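SusD-like carbohydrate binding protein BF1063 (PDB 3I4G) probably binds carbohydrates at the outer membrane of Bacteroides fragilis for glycan uptake, in the manner of SusD. Local coordinates at residues A284-E289 / E443-L448; L36-E41 / V375-G380. All coordinates share one frame; numbering follows the deposited sequence.

Contact 1: residues A284-E289 / E443-L448; sequences AADLYE and ERRIEL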
ATOM      1  N   ALA A 284     -10.523 -10.594  -0.017  1.00  8.90           N
ATOM      2  CA  ALA A 284     -10.990 -11.699  -0.822  1.00  8.99           C
ATOM      3  C   ALA A 284     -10.522 -13.061  -0.340  1.00  8.43           C
ATOM      4  O   ALA A 284      -9.529 -13.197   0.385  1.00  8.71           O
ATOM      5  CB  ALA A 284     -10.497 -11.524  -2.261  1.00 10.21           C
ATOM      6  N   ALA A 285     -11.213 -14.103  -0.796  1.00  7.98           N
ATOM      7  CA  ALA A 285     -10.851 -15.488  -0.471  1.00  8.26           C
ATOM      8  C   ALA A 285      -9.404 -15.799  -0.801  1.00  9.03           C
ATOM      9  O   ALA A 285      -8.764 -16.527  -0.055  1.00  9.41           O
ATOM     10  CB  ALA A 285     -11.769 -16.506  -1.191  1.00  8.44           C
ATOM     11  N   ASP A 286      -8.872 -15.334  -1.937  1.00  8.22           N
ATOM     12  CA  ASP A 286      -7.514 -15.733  -2.298  1.00  7.53           C
ATOM     13  C   ASP A 286      -6.497 -15.262  -1.268  1.00  8.64           C
ATOM     14  O   ASP A 286      -5.478 -15.935  -1.058  1.00  8.83           O
ATOM     15  CB  ASP A 286      -7.149 -15.226  -3.688  1.00  8.07           C
ATOM     16  CG  ASP A 286      -5.932 -15.883  -4.238  1.00  8.67           C
ATOM     17  OD1 ASP A 286      -5.970 -17.098  -4.535  1.00 10.13           O
ATOM     18  OD2 ASP A 286      -4.931 -15.161  -4.405  1.00  9.75           O
ATOM     19  N   LEU A 287      -6.739 -14.108  -0.627  1.00  8.08           N
ATOM     20  CA  LEU A 287      -5.852 -13.693   0.483  1.00  9.13           C
ATOM     21  C   LEU A 287      -6.101 -14.595   1.707  1.00  7.83           C
ATOM     22  O   LEU A 287      -5.150 -15.102   2.311  1.00  8.46           O
ATOM     23  CB  LEU A 287      -6.067 -12.235   0.853  1.00  8.89           C
ATOM     24  CG  LEU A 287      -5.341 -11.768   2.115  1.00  9.30           C
ATOM     25  CD1 LEU A 287      -3.810 -11.998   2.060  1.00  9.28           C
ATOM     26  CD2 LEU A 287      -5.648 -10.282   2.417  1.00  9.87           C
ATOM     27  N   TYR A 288      -7.354 -14.754   2.112  1.00  8.91           N
ATOM     28  CA  TYR A 288      -7.670 -15.651   3.207  1.00  8.98           C
ATOM     29  C   TYR A 288      -6.973 -17.013   3.094  1.00  9.60           C
ATOM     30  O   TYR A 288      -6.450 -17.533   4.087  1.00  8.97           O
ATOM     31  CB  TYR A 288      -9.196 -15.847   3.347  1.00  9.83           C
ATOM     32  CG  TYR A 288      -9.519 -17.010   4.236  1.00  9.55           C
ATOM     33  CD1 TYR A 288      -9.335 -16.895   5.617  1.00 11.36           C
ATOM     34  CD2 TYR A 288      -9.951 -18.229   3.735  1.00  9.68           C
ATOM     35  CE1 TYR A 288      -9.578 -17.969   6.447  1.00 11.15           C
ATOM     36  CE2 TYR A 288     -10.178 -19.314   4.608  1.00 10.12           C
ATOM     37  CZ  TYR A 288      -9.961 -19.137   5.948  1.00 10.71           C
ATOM     38  OH  TYR A 288     -10.189 -20.184   6.863  1.00 15.56           O
ATOM     39  N   GLU A 289      -6.955 -17.584   1.906  1.00  8.35           N
ATOM     40  CA  GLU A 289      -6.383 -18.897   1.650  1.00  8.14           C
ATOM     41  C   GLU A 289      -4.857 -18.931   1.612  1.00  8.97           C
ATOM     42  O   GLU A 289      -4.271 -20.006   1.628  1.00  9.85           O
ATOM     43  CB  GLU A 289      -6.905 -19.410   0.305  1.00  9.47           C
ATOM     44  CG  GLU A 289      -8.395 -19.669   0.302  1.00  9.30           C
ATOM     45  CD  GLU A 289      -9.006 -19.752  -1.070  1.00 10.28           C
ATOM     46  OE1 GLU A 289      -8.260 -19.804  -2.081  1.00 12.13           O
ATOM     47  OE2 GLU A 289     -10.243 -19.730  -1.148  1.00  9.13           O
ATOM     48  N   GLU A 443       5.855 -14.620   1.312  1.00  9.98           N
ATOM     49  CA  GLU A 443       5.995 -14.019   2.613  1.00 10.08           C
ATOM     50  C   GLU A 443       5.680 -12.538   2.529  1.00 10.95           C
ATOM     51  O   GLU A 443       5.058 -11.988   3.425  1.00 10.78           O
ATOM     52  CB  GLU A 443       7.401 -14.258   3.173  1.00 11.52           C
ATOM     53  CG  GLU A 443       7.533 -13.829   4.606  1.00 10.55           C
ATOM     54  CD  GLU A 443       6.701 -14.709   5.548  1.00 11.53           C
ATOM     55  OE1 GLU A 443       6.487 -15.931   5.277  1.00 12.08           O
ATOM     56  OE2 GLU A 443       6.277 -14.201   6.597  1.00 12.02           O
ATOM     57  N   ARG A 444       6.138 -11.877   1.476  1.00  9.89           N
ATOM     58  CA  ARG A 444       5.860 -10.510   1.279  1.00  9.06           C
ATOM     59  C   ARG A 444       4.343 -10.275   1.178  1.00  8.93           C
ATOM     60  O   ARG A 444       3.794  -9.323   1.736  1.00  9.68           O
ATOM     61  CB  ARG A 444       6.591 -10.031   0.017  1.00 12.68           C
ATOM     62  CG  ARG A 444       6.462  -8.613  -0.270  1.00 10.83           C
ATOM     63  CD  ARG A 444       7.256  -8.294  -1.573  1.00 11.22           C
ATOM     64  NE  ARG A 444       7.081  -6.910  -1.896  1.00 10.71           N
ATOM     65  CZ  ARG A 444       7.906  -5.928  -1.601  1.00  8.90           C
ATOM     66  NH1 ARG A 444       9.071  -6.138  -0.979  1.00 10.47           N
ATOM     67  NH2 ARG A 444       7.538  -4.724  -1.945  1.00 10.34           N
ATOM     68  N   ARG A 445       3.633 -11.129   0.452  1.00  7.98           N
ATOM     69  CA  ARG A 445       2.172 -11.037   0.335  1.00  7.40           C
ATOM     70  C   ARG A 445       1.517 -11.078   1.706  1.00  8.77           C
ATOM     71  O   ARG A 445       0.665 -10.248   2.039  1.00  8.67           O
ATOM     72  CB  ARG A 445       1.626 -12.182  -0.519  1.00  8.24           C
ATOM     73  CG  ARG A 445       0.161 -12.065  -0.743  1.00  8.43           C
ATOM     74  CD  ARG A 445      -0.464 -13.184  -1.515  1.00  8.85           C
ATOM     75  NE  ARG A 445      -1.872 -12.821  -1.847  1.00  8.12           N
ATOM     76  CZ  ARG A 445      -2.731 -13.593  -2.488  1.00  9.29           C
ATOM     77  NH1 ARG A 445      -2.406 -14.808  -2.872  1.00  8.82           N
ATOM     78  NH2 ARG A 445      -3.949 -13.141  -2.716  1.00  9.04           N
ATOM     79  N   ILE A 446       1.922 -12.034   2.522  1.00  8.47           N
ATOM     80  CA  ILE A 446       1.330 -12.169   3.840  1.00  7.91           C
ATOM     81  C   ILE A 446       1.696 -11.022   4.761  1.00  8.31           C
ATOM     82  O   ILE A 446       0.848 -10.376   5.380  1.00  8.60           O
ATOM     83  CB  ILE A 446       1.767 -13.512   4.486  1.00  8.32           C
ATOM     84  CG1 ILE A 446       1.272 -14.712   3.681  1.00  9.99           C
ATOM     85  CG2 ILE A 446       1.300 -13.601   5.950  1.00  9.49           C
ATOM     86  CD1 ILE A 446      -0.206 -14.717   3.356  1.00 11.43           C
ATOM     87  N   GLU A 447       2.980 -10.694   4.805  1.00  8.43           N
ATOM     88  CA  GLU A 447       3.437  -9.649   5.724  1.00  7.80           C
ATOM     89  C   GLU A 447       2.813  -8.300   5.448  1.00  8.37           C
ATOM     90  O   GLU A 447       2.432  -7.591   6.386  1.00  8.90           O
ATOM     91  CB  GLU A 447       4.957  -9.556   5.668  1.00  7.35           C
ATOM     92  CG  GLU A 447       5.538  -8.469   6.520  1.00  8.51           C
ATOM     93  CD  GLU A 447       5.343  -8.631   8.012  1.00  8.30           C
ATOM     94  OE1 GLU A 447       5.042  -9.752   8.461  1.00  9.18           O
ATOM     95  OE2 GLU A 447       5.492  -7.629   8.732  1.00  9.03           O
ATOM     96  N   LEU A 448       2.666  -7.950   4.172  1.00  8.28           N
ATOM     97  CA  LEU A 448       2.196  -6.626   3.785  1.00  8.11           C
ATOM     98  C   LEU A 448       0.753  -6.590   3.349  1.00  8.80           C
ATOM     99  O   LEU A 448       0.303  -5.567   2.837  1.00  9.22           O
ATOM    100  CB  LEU A 448       3.074  -6.096   2.641  1.00  8.19           C
ATOM    101  CG  LEU A 448       4.564  -6.008   2.914  1.00  9.50           C
ATOM    102  CD1 LEU A 448       5.312  -5.627   1.612  1.00 11.20           C
ATOM    103  CD2 LEU A 448       4.882  -5.024   4.043  1.00 11.39           C
TER
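Asp-286 and Arg-445 form a largely buried salt bridge between two helices of the SusD fold, joining the short helix 285-288 to the C-terminal end of the long helix 433-447. Helix 433-447 also packs on helix 387-400 and helix 454-461, so the bridge ties the short helix to a helical cluster. The backbones stay well apart, with the nearest CA atoms, those of Leu-287 and Ile-446, separated by 8.1 Å, and the gap is crossed mainly by the arginine. Arg-445 can span it because its chain is fully extended: CG lies anti to the backbone N (chi1 -176°) and the run to NE stays straight. Its guanidinium meets the carboxylate end-on, with both terminal nitrogens directed at a single oxygen. NH2 donates to Asp-286 OD2 at 2.8 Å, and NH1 donates to the same OD2 at 3.0 Å. OD2 lies near the guanidinium plane, yet both nitrogens reach it from one face of the carboxylate, whose plane is turned 37° from that of the guanidinium. The grip is therefore bifurcated on one oxygen and not the flat two-oxygen pairing. Bonding of Arg-445 NE to Asn-62 OD1 helps fix the rotation of the group. Asp-286 sits in the first turn of its helix, two residues past Ala-284 at the N-cap position, and a carboxylate near the N-terminal end of helix 285-288 would probably be favoured by the helix dipole. An ethanediol, probably from the crystallisation liquor, lies about 3 Å from the Asp-286 side chain. Beside the bridge, CB of Leu-287 comes to 4.2 Å from NH2 of Arg-445.

Contact 2: residues L36-E41 / V375-G380; sequences LTDGVE and VQSANG. With EDO (1,2-ethanediol), chain C.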
ATOM      1  N   LEU A  36      -3.901  16.142   0.293  1.00 10.95           N
ATOM      2  CA  LEU A  36      -4.647  15.488   1.359  1.00 13.35           C
ATOM      3  C   LEU A  36      -5.568  16.499   2.060  1.00 14.05           C
ATOM      4  O   LEU A  36      -5.188  17.639   2.261  1.00 16.05           O
ATOM      5  CB  LEU A  36      -3.676  14.917   2.390  1.00 13.89           C
ATOM      6  CG  LEU A  36      -4.344  14.155   3.531  1.00 14.38           C
ATOM      7  CD1 LEU A  36      -5.084  12.897   3.066  1.00 18.71           C
ATOM      8  CD2 LEU A  36      -3.249  13.818   4.571  1.00 16.70           C
ATOM      9  N   THR A  37      -6.798  16.138   2.393  1.00 18.19           N
ATOM     10  CA  THR A  37      -7.611  17.038   3.215  1.00 18.18           C
ATOM     11  C   THR A  37      -8.167  16.193   4.347  1.00 14.96           C
ATOM     12  O   THR A  37      -7.931  15.005   4.417  1.00 17.27           O
ATOM     13  CB  THR A  37      -8.719  17.747   2.447  1.00 21.46           C
ATOM     14  OG1 THR A  37      -9.546  16.751   1.878  1.00 22.56           O
ATOM     15  CG2 THR A  37      -8.127  18.653   1.330  1.00 25.11           C
ATOM     16  N   ASP A  38      -8.864  16.857   5.254  0.50 15.44           N
ATOM     17  CA  ASP A  38      -9.431  16.257   6.435  0.50 14.89           C
ATOM     18  C   ASP A  38     -10.605  15.349   6.115  0.50 14.95           C
ATOM     19  O   ASP A  38     -11.557  15.767   5.454  0.50 15.72           O
ATOM     20  CB  ASP A  38      -9.904  17.394   7.362  0.50 14.69           C
ATOM     21  CG  ASP A  38     -10.497  16.903   8.666  0.50 13.42           C
ATOM     22  OD1 ASP A  38     -10.165  15.788   9.112  0.50 22.82           O
ATOM     23  OD2 ASP A  38     -11.303  17.670   9.253  0.50 16.08           O
ATOM     24  N   GLY A  39     -10.521  14.098   6.570  1.00 11.76           N
ATOM     25  CA  GLY A  39     -11.640  13.188   6.497  1.00 12.44           C
ATOM     26  C   GLY A  39     -11.854  12.248   5.357  1.00 10.68           C
ATOM     27  O   GLY A  39     -10.913  11.694   4.806  1.00 12.49           O
ATOM     28  N   VAL A  40     -13.124  12.056   5.030  1.00 10.83           N
ATOM     29  CA  VAL A  40     -13.530  11.071   4.033  1.00 10.60           C
ATOM     30  C   VAL A  40     -13.170  11.527   2.644  1.00 10.19           C
ATOM     31  O   VAL A  40     -13.375  12.706   2.292  1.00 11.16           O
ATOM     32  CB  VAL A  40     -15.024  10.836   4.135  1.00  9.91           C
ATOM     33  CG1 VAL A  40     -15.563   9.956   3.007  1.00 11.28           C
ATOM     34  CG2 VAL A  40     -15.354  10.213   5.523  1.00 10.86           C
ATOM     35  N   GLU A  41     -12.620  10.609   1.860  1.00  9.58           N
ATOM     36  CA  GLU A  41     -12.346  10.876   0.439  1.00  9.43           C
ATOM     37  C   GLU A  41     -12.939   9.738  -0.353  1.00  9.52           C
ATOM     38  O   GLU A  41     -12.901   8.588   0.057  1.00 10.10           O
ATOM     39  CB  GLU A  41     -10.866  11.044   0.176  1.00 10.60           C
ATOM     40  CG  GLU A  41     -10.008   9.869   0.522  1.00 11.56           C
ATOM     41  CD  GLU A  41      -8.558  10.022   0.179  1.00 13.93           C
ATOM     42  OE1 GLU A  41      -8.088  11.162  -0.059  1.00 13.35           O
ATOM     43  OE2 GLU A  41      -7.854   8.990   0.099  1.00 11.17           O
ATOM     44  N   VAL A 375     -15.669   9.025  13.447  1.00  9.53           N
ATOM     45  CA  VAL A 375     -15.172   8.091  12.423  1.00  9.60           C
ATOM     46  C   VAL A 375     -14.842   8.774  11.097  1.00  9.58           C
ATOM     47  O   VAL A 375     -14.125   8.173  10.287  1.00  8.68           O
ATOM     48  CB  VAL A 375     -16.116   6.901  12.178  1.00 10.49           C
ATOM     49  CG1 VAL A 375     -16.170   6.042  13.449  1.00 11.19           C
ATOM     50  CG2 VAL A 375     -17.510   7.333  11.705  1.00 12.16           C
ATOM     51  N   GLN A 376     -15.326   9.999  10.891  0.70  9.83           N
ATOM     52  CA  GLN A 376     -15.035  10.756   9.682  0.70 10.08           C
ATOM     53  C   GLN A 376     -13.748  11.583   9.808  0.70 10.88           C
ATOM     54  O   GLN A 376     -13.270  12.121   8.834  0.70 12.49           O
ATOM     55  CB  GLN A 376     -16.199  11.689   9.322  0.70 11.53           C
ATOM     56  CG  GLN A 376     -17.464  10.957   9.025  0.70 12.65           C
ATOM     57  CD  GLN A 376     -18.640  11.840   8.611  0.70 14.71           C
ATOM     58  OE1 GLN A 376     -18.622  13.062   8.769  0.70 21.29           O
ATOM     59  NE2 GLN A 376     -19.684  11.206   8.096  0.70 18.38           N
ATOM     60  N   SER A 377     -13.203  11.708  11.006  1.00 10.28           N
ATOM     61  CA  SER A 377     -12.003  12.503  11.233  1.00 10.37           C
ATOM     62  C   SER A 377     -11.342  11.983  12.499  1.00  9.86           C
ATOM     63  O   SER A 377     -11.437  12.560  13.586  1.00 10.49           O
ATOM     64  CB  SER A 377     -12.370  13.968  11.357  1.00 11.21           C
ATOM     65  OG  SER A 377     -11.223  14.796  11.514  1.00 11.63           O
ATOM     66  N   ALA A 378     -10.615  10.894  12.319  1.00  9.00           N
ATOM     67  CA  ALA A 378     -10.016  10.123  13.402  1.00  7.72           C
ATOM     68  C   ALA A 378      -8.521  10.250  13.423  1.00  7.97           C
ATOM     69  O   ALA A 378      -7.872  10.616  12.439  1.00  9.48           O
ATOM     70  CB  ALA A 378     -10.393   8.630  13.223  1.00  9.44           C
ATOM     71  N   ASN A 379      -7.955   9.897  14.572  1.00  8.98           N
ATOM     72  CA  ASN A 379      -6.544   9.672  14.639  1.00  7.61           C
ATOM     73  C   ASN A 379      -6.235   8.429  13.827  1.00  8.89           C
ATOM     74  O   ASN A 379      -7.042   7.503  13.750  1.00  9.86           O
ATOM     75  CB  ASN A 379      -6.104   9.429  16.081  1.00  8.58           C
ATOM     76  CG  ASN A 379      -6.208  10.637  16.939  1.00  9.15           C
ATOM     77  OD1 ASN A 379      -5.900  11.755  16.539  1.00  9.81           O
ATOM     78  ND2 ASN A 379      -6.587  10.401  18.187  1.00 10.93           N
ATOM     79  N   GLY A 380      -5.074   8.359  13.226  1.00  7.90           N
ATOM     80  CA  GLY A 380      -4.675   7.189  12.450  1.00  8.27           C
ATOM     81  C   GLY A 380      -3.210   7.191  12.156  1.00  8.02           C
ATOM     82  O   GLY A 380      -2.546   8.227  12.231  1.00  9.07           O
TER
HETATM   83  C1  EDO C   2      -8.745   4.835  13.662  1.00 20.03           C
HETATM   84  O1  EDO C   2      -8.050   5.383  12.519  1.00 19.09           O
HETATM   85  C2  EDO C   2      -7.680   4.086  14.451  1.00 18.13           C
HETATM   86  O2  EDO C   2      -8.316   3.091  15.226  1.00 19.77           O
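Ser-377 and Asp-38 pair across two surface loops, the one between helix 21-33 and helix 50-54 and the one leading into strand 380-386. The Ser-377 hydroxyl donates from OG to Asp-38 OD1 over 2.8 Å, entering on the syn lone pair, the side of the other carboxylate oxygen. Both side chains reach across in the same manner: Asp-38 holds CG anti to its backbone N (chi1 -179°), and Ser-377 does likewise with OG (chi1 -177°). Asp-38 is modelled in two conformers, and this bond belongs to the one described here. OD1 has a second donor in the backbone N of Gly-263, which lies in a third loop; the backbone of Gly-39 is also bonded to Gly-263, as that of Ala-378 is to Thr-264. Between the polar pair and a small apolar patch the backbones come close, with the CA atoms of Gly-39 and Ser-377 4.8 Å apart. The lack of a side chain on Gly-39 allows the carbonyl O of Gln-376 to approach its CA to 3.0 Å, a tight fit. On the other side of this approach, Val-40 lays CG2 obliquely across the aliphatic part of Gln-376, 4.2 Å from its CG. Beyond CG the glutamine chain is extended, carrying the amide onward to Gln-268, whose OE1 accepts from NE2; Gln-376 too has two modelled conformers. Farther along, Asn-379 O accepts a bond from O1 of an ethanediol at 2.7 Å, and Glu-367 N is also bonded to this probable crystallisation molecule. The chemistry implies a modest, mixed junction: one hydrogen bond beside a small apolar contact, in which one carboxylate oxygen, shared by a hydroxyl and a backbone amide, links three loops.

In the fold
The two contacts lie with centres 27 Å apart and nearest atoms about 16 Å apart, without touching. Their segments alternate along the chain: 36-41, 284-289, 375-380, then 443-448. Contact 1 is buried and joins two helices of the C-terminal half of the chain, whereas contact 2 lies at the surface and brings an N-terminal loop to that later part. The chain itself connects them: segment 375-380 leads into strand 380-386, whose last residue, Arg-386, forms a salt bridge with Glu-447; helix 387-400 follows and packs against helix 433-447. The crossed order shows that sequence-distant parts interleave in one fold.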